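Local coordinates for choline binding protein A (Lactobacillus salivarius str. Ren, PDB 5GT1) that carries a C-terminal zinc-binding peptidase domain of the M23 family, which probably cuts peptide bonds in bacterial cell-wall peptidoglycan, at residues Lys22-Trp27 and Ile122-Val127; Trp27-Val32 and Gly129-Ser134; Ile150-Ser153 and Gly158-Leu161. All coordinates share one frame; numbering follows the deposited sequence.

Contact 1 of 3, residues Lys22-Trp27 and Ile122-Val127; sequences KDTWGW and INTGDV
The methyl CG2 of T124 sits squarely over one face of the peptide joining W25 to G26, with T124 CG2 3.6 Å from W25 C and nearly the same distance from G26 N. W25 sends its CB away from the 122-127 turn. W25 NE1 donates, nearly in its ring plane, to D23 OD2 3.0 Å away, arriving from above the carboxylate plane, while the ring of H76 meets the indole at an inclination of about 60°. T124 reaches the 22-27 segment with both branches: CG2 stands anti to the backbone N and takes the peptide, whereas T124 OG1 is hydrogen-bonded to T24 OG1 at 2.9 Å. T124 and G125 are the two central residues of a type II turn from N123 to D126, with G125 at a positive phi of 94°. The turn is closed by D126 N to N123 O (2.9 Å) and braced by an almost straight bond from N123 N to D126 OD2 (2.8 Å). It joins strands 121-122 and 127-130, and further bonds tie it to A74 and S77. The N-terminal residues run between this turn and helix 163-173, whose I167 and I171 pack on W25.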
loop_
_atom_site.group_PDB
_atom_site.type_symbol
_atom_site.label_atom_id
_atom_site.label_comp_id
_atom_site.label_asym_id
_atom_site.label_seq_id
_atom_site.Cartn_x
_atom_site.Cartn_y
_atom_site.Cartn_z
ATOM N N LYS A 22 3.279 7.011 -19.051
ATOM C CA LYS A 22 3.731 5.602 -19.244
ATOM C C LYS A 22 4.571 5.133 -18.050
ATOM O O LYS A 22 5.676 5.630 -17.823
ATOM C CB LYS A 22 4.510 5.457 -20.563
ATOM N N ASP A 23 4.027 4.176 -17.297
ATOM C CA ASP A 23 4.641 3.643 -16.066
ATOM C C ASP A 23 5.273 4.718 -15.170
ATOM O O ASP A 23 6.469 4.679 -14.877
ATOM C CB ASP A 23 5.641 2.513 -16.375
ATOM C CG ASP A 23 5.697 1.454 -15.268
ATOM O OD1 ASP A 23 4.665 0.782 -15.032
ATOM O OD2 ASP A 23 6.773 1.277 -14.644
ATOM N N THR A 24 4.467 5.686 -14.745
ATOM C CA THR A 24 4.925 6.603 -13.716
ATOM C C THR A 24 4.648 6.013 -12.331
ATOM O O THR A 24 3.768 5.157 -12.142
ATOM C CB THR A 24 4.351 8.022 -13.840
ATOM O OG1 THR A 24 2.929 7.972 -13.683
ATOM C CG2 THR A 24 4.704 8.636 -15.207
ATOM N N TRP A 25 5.446 6.469 -11.383
ATOM C CA TRP A 25 5.348 6.047 -10.004
ATOM C C TRP A 25 5.405 7.268 -9.142
ATOM O O TRP A 25 5.887 8.317 -9.586
ATOM C CB TRP A 25 6.530 5.169 -9.681
ATOM C CG TRP A 25 6.475 3.790 -10.278
ATOM C CD1 TRP A 25 6.843 3.394 -11.568
ATOM C CD2 TRP A 25 6.050 2.564 -9.601
ATOM N NE1 TRP A 25 6.680 2.031 -11.728
ATOM C CE2 TRP A 25 6.205 1.474 -10.580
ATOM C CE3 TRP A 25 5.563 2.268 -8.322
ATOM C CZ2 TRP A 25 5.872 0.156 -10.271
ATOM C CZ3 TRP A 25 5.247 0.944 -8.022
ATOM C CH2 TRP A 25 5.404 -0.089 -8.970
ATOM N N GLY A 26 4.938 7.150 -7.897
ATOM C CA GLY A 26 4.964 8.273 -6.954
ATOM C C GLY A 26 4.776 7.755 -5.536
ATOM O O GLY A 26 4.342 6.621 -5.334
ATOM N N TRP A 27 5.129 8.573 -4.552
ATOM C CA TRP A 27 4.863 8.237 -3.146
ATOM C C TRP A 27 3.428 8.584 -2.769
ATOM O O TRP A 27 2.805 9.453 -3.396
ATOM C CB TRP A 27 5.849 8.976 -2.243
ATOM C CG TRP A 27 7.257 8.543 -2.504
ATOM C CD1 TRP A 27 8.240 9.209 -3.238
ATOM C CD2 TRP A 27 7.868 7.292 -2.083
ATOM N NE1 TRP A 27 9.410 8.473 -3.266
ATOM C CE2 TRP A 27 9.247 7.305 -2.603
ATOM C CE3 TRP A 27 7.428 6.187 -1.350
ATOM C CZ2 TRP A 27 10.126 6.248 -2.383
ATOM C CZ3 TRP A 27 8.325 5.127 -1.141
ATOM C CH2 TRP A 27 9.643 5.166 -1.642
ATOM N N ILE A 122 -7.575 4.927 -12.556
ATOM C CA ILE A 122 -6.814 5.923 -11.809
ATOM C C ILE A 122 -5.391 6.096 -12.339
ATOM O O ILE A 122 -4.791 5.160 -12.871
ATOM C CB ILE A 122 -6.812 5.665 -10.288
ATOM C CG1 ILE A 122 -6.044 4.395 -9.946
ATOM C CG2 ILE A 122 -8.233 5.605 -9.712
ATOM C CD1 ILE A 122 -5.401 4.469 -8.585
ATOM N N ASN A 123 -4.890 7.318 -12.214
ATOM C CA ASN A 123 -3.538 7.669 -12.620
ATOM C C ASN A 123 -2.689 7.908 -11.396
ATOM O O ASN A 123 -3.210 8.284 -10.352
ATOM C CB ASN A 123 -3.560 8.939 -13.471
ATOM C CG ASN A 123 -4.149 8.700 -14.854
ATOM O OD1 ASN A 123 -3.914 7.660 -15.476
ATOM N ND2 ASN A 123 -4.916 9.663 -15.339
ATOM N N THR A 124 -1.389 7.674 -11.520
ATOM C CA THR A 124 -0.448 7.988 -10.451
ATOM C C THR A 124 -0.778 9.365 -9.878
ATOM O O THR A 124 -1.002 10.329 -10.636
ATOM C CB THR A 124 0.994 7.981 -10.983
ATOM O OG1 THR A 124 1.239 6.731 -11.632
ATOM C CG2 THR A 124 2.007 8.166 -9.859
ATOM N N GLY A 125 -0.847 9.466 -8.552
ATOM C CA GLY A 125 -1.149 10.766 -7.932
ATOM C C GLY A 125 -2.617 11.017 -7.620
ATOM O O GLY A 125 -2.916 11.852 -6.758
ATOM N N ASP A 126 -3.535 10.320 -8.299
ATOM C CA ASP A 126 -4.982 10.422 -7.993
ATOM C C ASP A 126 -5.263 10.054 -6.520
ATOM O O ASP A 126 -4.653 9.133 -5.970
ATOM C CB ASP A 126 -5.837 9.520 -8.898
ATOM C CG ASP A 126 -5.947 10.029 -10.335
ATOM O OD1 ASP A 126 -5.453 11.135 -10.654
ATOM O OD2 ASP A 126 -6.544 9.306 -11.164
ATOM N N VAL A 127 -6.200 10.760 -5.887
ATOM C CA VAL A 127 -6.469 10.508 -4.471
ATOM C C VAL A 127 -7.292 9.230 -4.297
ATOM O O VAL A 127 -8.404 9.106 -4.842
ATOM C CB VAL A 127 -7.150 11.721 -3.797
ATOM C CG1 VAL A 127 -7.506 11.406 -2.342
ATOM C CG2 VAL A 127 -6.218 12.935 -3.856
#

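Contact 2 of 3, residues Trp27-Val32 and Gly129-Ser134; sequences WPFPSV and GYRDTS
A cation-pi stack of R131 on F29 joins the N-terminal loop to the segment that leaves strand 127-130 and heads for strand 135-141, home of the zinc ligand H137. The guanidinium lies almost flat on one face of the ring, planes 14° apart, but shifted: R131 CZ is 3.9 Å from the centre of the F29 ring and 31° off its normal. NH1 comes nearest, with R131 NH1 3.4 Å from both F29 CZ and F29 CE2, and on the neighbouring rim R131 NH2 stands 3.7 Å from F29 CE1. The arginine leaves its backbone extended, CG anti to the backbone N, and bends only at chi3 (53°), which lays the planar group along the phenyl face. Both residues are buried, and V72 and F62 also touch the F29 ring. NH2 donates to the carbonyl oxygens of H67 and G69, and NH1 makes a weak bond to F62 O, which ties R131 to the end of strand 56-63 and the loop that follows it. With NH2 bonded to two main-chain oxygens and NH1 weakly to a third, the guanidinium can offer its flat face to the phenyl ring, so the buried charge is probably balanced by carbonyl dipoles and pi electrons.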
loop_
_atom_site.group_PDB
_atom_site.type_symbol
_atom_site.label_atom_id
_atom_site.label_comp_id
_atom_site.label_asym_id
_atom_site.label_seq_id
_atom_site.Cartn_x
_atom_site.Cartn_y
_atom_site.Cartn_z
ATOM N N TRP A 27 5.129 8.573 -4.552
ATOM C CA TRP A 27 4.863 8.237 -3.146
ATOM C C TRP A 27 3.428 8.584 -2.769
ATOM O O TRP A 27 2.805 9.453 -3.396
ATOM C CB TRP A 27 5.849 8.976 -2.243
ATOM C CG TRP A 27 7.257 8.543 -2.504
ATOM C CD1 TRP A 27 8.240 9.209 -3.238
ATOM C CD2 TRP A 27 7.868 7.292 -2.083
ATOM N NE1 TRP A 27 9.410 8.473 -3.266
ATOM C CE2 TRP A 27 9.247 7.305 -2.603
ATOM C CE3 TRP A 27 7.428 6.187 -1.350
ATOM C CZ2 TRP A 27 10.126 6.248 -2.383
ATOM C CZ3 TRP A 27 8.325 5.127 -1.141
ATOM C CH2 TRP A 27 9.643 5.166 -1.642
ATOM N N PRO A 28 2.881 7.913 -1.748
ATOM C CA PRO A 28 1.481 8.193 -1.384
ATOM C C PRO A 28 1.266 9.549 -0.694
ATOM O O PRO A 28 0.151 10.078 -0.719
ATOM C CB PRO A 28 1.111 7.030 -0.456
ATOM C CG PRO A 28 2.401 6.557 0.097
ATOM C CD PRO A 28 3.442 6.793 -0.979
ATOM N N PHE A 29 2.320 10.107 -0.096
ATOM C CA PHE A 29 2.248 11.430 0.538
ATOM C C PHE A 29 3.409 12.234 -0.049
ATOM O O PHE A 29 4.506 12.231 0.488
ATOM C CB PHE A 29 2.299 11.314 2.073
ATOM C CG PHE A 29 1.236 10.402 2.634
ATOM C CD1 PHE A 29 -0.070 10.872 2.851
ATOM C CD2 PHE A 29 1.517 9.062 2.898
ATOM C CE1 PHE A 29 -1.057 10.015 3.338
ATOM C CE2 PHE A 29 0.534 8.210 3.385
ATOM C CZ PHE A 29 -0.754 8.690 3.598
ATOM N N PRO A 30 3.171 12.878 -1.206
ATOM C CA PRO A 30 4.300 13.338 -2.031
ATOM C C PRO A 30 5.121 14.512 -1.470
ATOM O O PRO A 30 6.244 14.752 -1.944
ATOM C CB PRO A 30 3.623 13.681 -3.372
ATOM C CG PRO A 30 2.440 12.767 -3.402
ATOM C CD PRO A 30 1.921 12.918 -1.983
ATOM N N SER A 31 4.593 15.200 -0.463
ATOM C CA SER A 31 5.332 16.266 0.229
ATOM C C SER A 31 6.469 15.750 1.122
ATOM O O SER A 31 7.377 16.501 1.506
ATOM C CB SER A 31 4.380 17.036 1.140
ATOM O OG SER A 31 4.440 16.496 2.463
ATOM N N VAL A 32 6.361 14.484 1.515
ATOM C CA VAL A 32 7.363 13.819 2.307
ATOM C C VAL A 32 8.254 13.002 1.357
ATOM O O VAL A 32 9.472 12.895 1.553
ATOM C CB VAL A 32 6.706 12.838 3.299
ATOM C CG1 VAL A 32 7.730 12.364 4.322
ATOM C CG2 VAL A 32 5.453 13.460 3.950
ATOM N N GLY A 129 -8.141 8.140 -1.184
ATOM C CA GLY A 129 -8.995 8.487 -0.071
ATOM C C GLY A 129 -8.193 9.275 0.928
ATOM O O GLY A 129 -7.072 9.717 0.618
ATOM N N TYR A 130 -8.753 9.439 2.131
ATOM C CA TYR A 130 -8.163 10.295 3.166
ATOM C C TYR A 130 -7.819 9.467 4.395
ATOM O O TYR A 130 -8.672 8.778 4.940
ATOM C CB TYR A 130 -9.119 11.461 3.504
ATOM C CG TYR A 130 -9.247 12.369 2.314
ATOM C CD1 TYR A 130 -8.421 13.473 2.184
ATOM C CD2 TYR A 130 -10.131 12.058 1.258
ATOM C CE1 TYR A 130 -8.482 14.289 1.060
ATOM C CE2 TYR A 130 -10.199 12.871 0.128
ATOM C CZ TYR A 130 -9.375 13.979 0.046
ATOM O OH TYR A 130 -9.431 14.784 -1.060
ATOM N N ARG A 131 -6.559 9.521 4.809
ATOM C CA ARG A 131 -6.111 8.768 5.978
ATOM C C ARG A 131 -6.571 9.497 7.237
ATOM O O ARG A 131 -6.245 10.663 7.445
ATOM C CB ARG A 131 -4.578 8.617 6.000
ATOM C CG ARG A 131 -4.041 7.864 7.214
ATOM C CD ARG A 131 -2.507 7.881 7.263
ATOM N NE ARG A 131 -1.952 9.241 7.173
ATOM C CZ ARG A 131 -0.670 9.536 6.947
ATOM N NH1 ARG A 131 0.247 8.579 6.800
ATOM N NH2 ARG A 131 -0.295 10.807 6.871
ATOM N N ASP A 132 -7.302 8.799 8.084
ATOM C CA ASP A 132 -7.669 9.381 9.369
ATOM C C ASP A 132 -7.277 8.461 10.521
ATOM O O ASP A 132 -7.729 8.648 11.646
ATOM C CB ASP A 132 -9.167 9.708 9.409
ATOM C CG ASP A 132 -10.039 8.480 9.250
ATOM O OD1 ASP A 132 -11.244 8.582 9.580
ATOM O OD2 ASP A 132 -9.543 7.419 8.798
ATOM N N THR A 133 -6.441 7.466 10.229
ATOM C CA THR A 133 -5.920 6.574 11.249
ATOM C C THR A 133 -4.430 6.871 11.409
ATOM O O THR A 133 -3.900 7.765 10.753
ATOM C CB THR A 133 -6.088 5.092 10.861
ATOM O OG1 THR A 133 -5.250 4.800 9.739
ATOM C CG2 THR A 133 -7.553 4.741 10.532
ATOM N N SER A 134 -3.747 6.094 12.244
ATOM C CA SER A 134 -2.333 6.343 12.479
ATOM C C SER A 134 -1.429 5.984 11.293
ATOM O O SER A 134 -0.277 6.406 11.267
ATOM C CB SER A 134 -1.865 5.589 13.720
ATOM O OG SER A 134 -1.956 4.200 13.484
#

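Contact 3 of 3, residues Ile150-Ser153 and Gly158-Leu161; sequences IANS and GTWL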
loop_
_atom_site.group_PDB
_atom_site.type_symbol
_atom_site.label_atom_id
_atom_site.label_comp_id
_atom_site.label_asym_id
_atom_site.label_seq_id
_atom_site.Cartn_x
_atom_site.Cartn_y
_atom_site.Cartn_z
ATOM N N ILE A 150 -3.480 -12.312 0.213
ATOM C CA ILE A 150 -3.763 -12.016 1.618
ATOM C C ILE A 150 -3.621 -13.263 2.524
ATOM O O ILE A 150 -3.174 -13.169 3.673
ATOM C CB ILE A 150 -5.119 -11.293 1.785
ATOM C CG1 ILE A 150 -5.052 -9.907 1.115
ATOM C CG2 ILE A 150 -5.443 -11.091 3.257
ATOM C CD1 ILE A 150 -6.405 -9.271 0.845
ATOM N N ALA A 151 -3.961 -14.436 2.000
ATOM C CA ALA A 151 -3.710 -15.699 2.722
ATOM C C ALA A 151 -2.222 -15.918 3.023
ATOM O O ALA A 151 -1.861 -16.651 3.962
ATOM C CB ALA A 151 -4.292 -16.877 1.953
ATOM N N ASN A 152 -1.358 -15.263 2.245
ATOM C CA ASN A 152 0.081 -15.285 2.475
ATOM C C ASN A 152 0.633 -14.020 3.138
ATOM O O ASN A 152 1.801 -13.676 2.939
ATOM C CB ASN A 152 0.806 -15.516 1.149
ATOM C CG ASN A 152 0.716 -16.957 0.687
ATOM O OD1 ASN A 152 1.476 -17.807 1.143
ATOM N ND2 ASN A 152 -0.223 -17.238 -0.214
ATOM N N SER A 153 -0.194 -13.335 3.925
ATOM C CA SER A 153 0.227 -12.120 4.630
ATOM C C SER A 153 1.467 -12.302 5.490
ATOM O O SER A 153 2.218 -11.349 5.682
ATOM C CB SER A 153 -0.907 -11.592 5.516
ATOM O OG SER A 153 -1.981 -11.172 4.704
ATOM N N GLY A 158 7.931 -14.679 -1.545
ATOM C CA GLY A 158 7.933 -13.996 -2.840
ATOM C C GLY A 158 6.575 -13.475 -3.286
ATOM O O GLY A 158 6.488 -12.809 -4.311
ATOM N N THR A 159 5.512 -13.755 -2.529
ATOM C CA THR A 159 4.183 -13.248 -2.897
ATOM C C THR A 159 4.165 -11.703 -2.897
ATOM O O THR A 159 3.772 -11.075 -3.881
ATOM C CB THR A 159 3.092 -13.772 -1.933
ATOM O OG1 THR A 159 3.038 -15.200 -2.022
ATOM C CG2 THR A 159 1.720 -13.209 -2.294
ATOM N N TRP A 160 4.588 -11.125 -1.783
ATOM C CA TRP A 160 4.588 -9.678 -1.588
ATOM C C TRP A 160 5.949 -9.136 -1.886
ATOM O O TRP A 160 6.966 -9.785 -1.606
ATOM C CB TRP A 160 4.167 -9.342 -0.155
ATOM C CG TRP A 160 2.739 -9.756 0.115
ATOM C CD1 TRP A 160 2.280 -10.915 0.773
ATOM C CD2 TRP A 160 1.531 -9.047 -0.300
ATOM N NE1 TRP A 160 0.911 -10.946 0.803
ATOM C CE2 TRP A 160 0.396 -9.854 0.169
ATOM C CE3 TRP A 160 1.281 -7.853 -0.979
ATOM C CZ2 TRP A 160 -0.928 -9.455 -0.040
ATOM C CZ3 TRP A 160 -0.047 -7.472 -1.194
ATOM C CH2 TRP A 160 -1.127 -8.252 -0.730
ATOM N N LEU A 161 5.969 -7.950 -2.481
ATOM C CA LEU A 161 7.187 -7.282 -2.886
ATOM C C LEU A 161 7.409 -6.032 -2.048
ATOM O O LEU A 161 6.456 -5.457 -1.513
ATOM C CB LEU A 161 7.106 -6.905 -4.375
ATOM C CG LEU A 161 6.643 -8.024 -5.310
ATOM C CD1 LEU A 161 6.368 -7.501 -6.712
ATOM C CD2 LEU A 161 7.650 -9.176 -5.332
#
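W160 fits edge-on against the end of helix 146-151, at the start of the short, weakly bonded strand 160-161 that pairs with strand 135-141 in the antiparallel sheet of the M23 peptidase domain. The close part of the contact is the rim of the indole. Its five-membered ring meets the carbonyl of N152 near the ring plane, W160 CD1 standing 3.5 Å from N152 O, and farther round the rim W160 CZ2 is 3.8 Å from the backbone I150 N. The indole N-H is spent on the last turn of the helix, since NE1 donates to A149 O; the close approach of N152 O is therefore a rim contact beside that bond. W160's own neighbour T159 covers one face, T159 CG2 lying 3.8 Å above the W160 ring plane and offset toward the rim. W160 is buried, F43 and D58 touch it as well, and its side chain is about 6 Å from that of the zinc ligand H137.

Toward solvent the fit is looser. I150 brings its aliphatic chain no nearer than 4.3 Å, I150 CG1 to W160 CZ2. N152 and T159, both partly exposed, cross at about a right angle, N152 CB 3.9 Å from T159 OG1, and their polar ends look to other partners: N152 ND2 is hydrogen-bonded to K148 O and N152 OD1 to N155 ND2, and T159 OG1 to N157 OD1. Past the helix the chain turns at S153, where S153 N donates to I150 O at 3.0 Å.

In the fold
Contacts 1 and 2 share W27 and continue one another: both lay the N-terminal residues against segments that run into and out of strand 127-130. Contact 3 lies on the opposite side of the chain's centre, its centre about 23 Å from each of theirs, and joins neighbouring parts of the chain, where the other two bridge nearly a hundred residues. Contact 2 is buried and carries a charge, stacked on a ring and bonded to main-chain oxygens. Contact 1, partly buried, rests on a hydroxyl pair and a methyl on a peptide. Contact 3 is at the surface, with an aromatic edge against backbone. Contacts 2 and 3 come nearer the zinc ligands; contact 1 lies away from them.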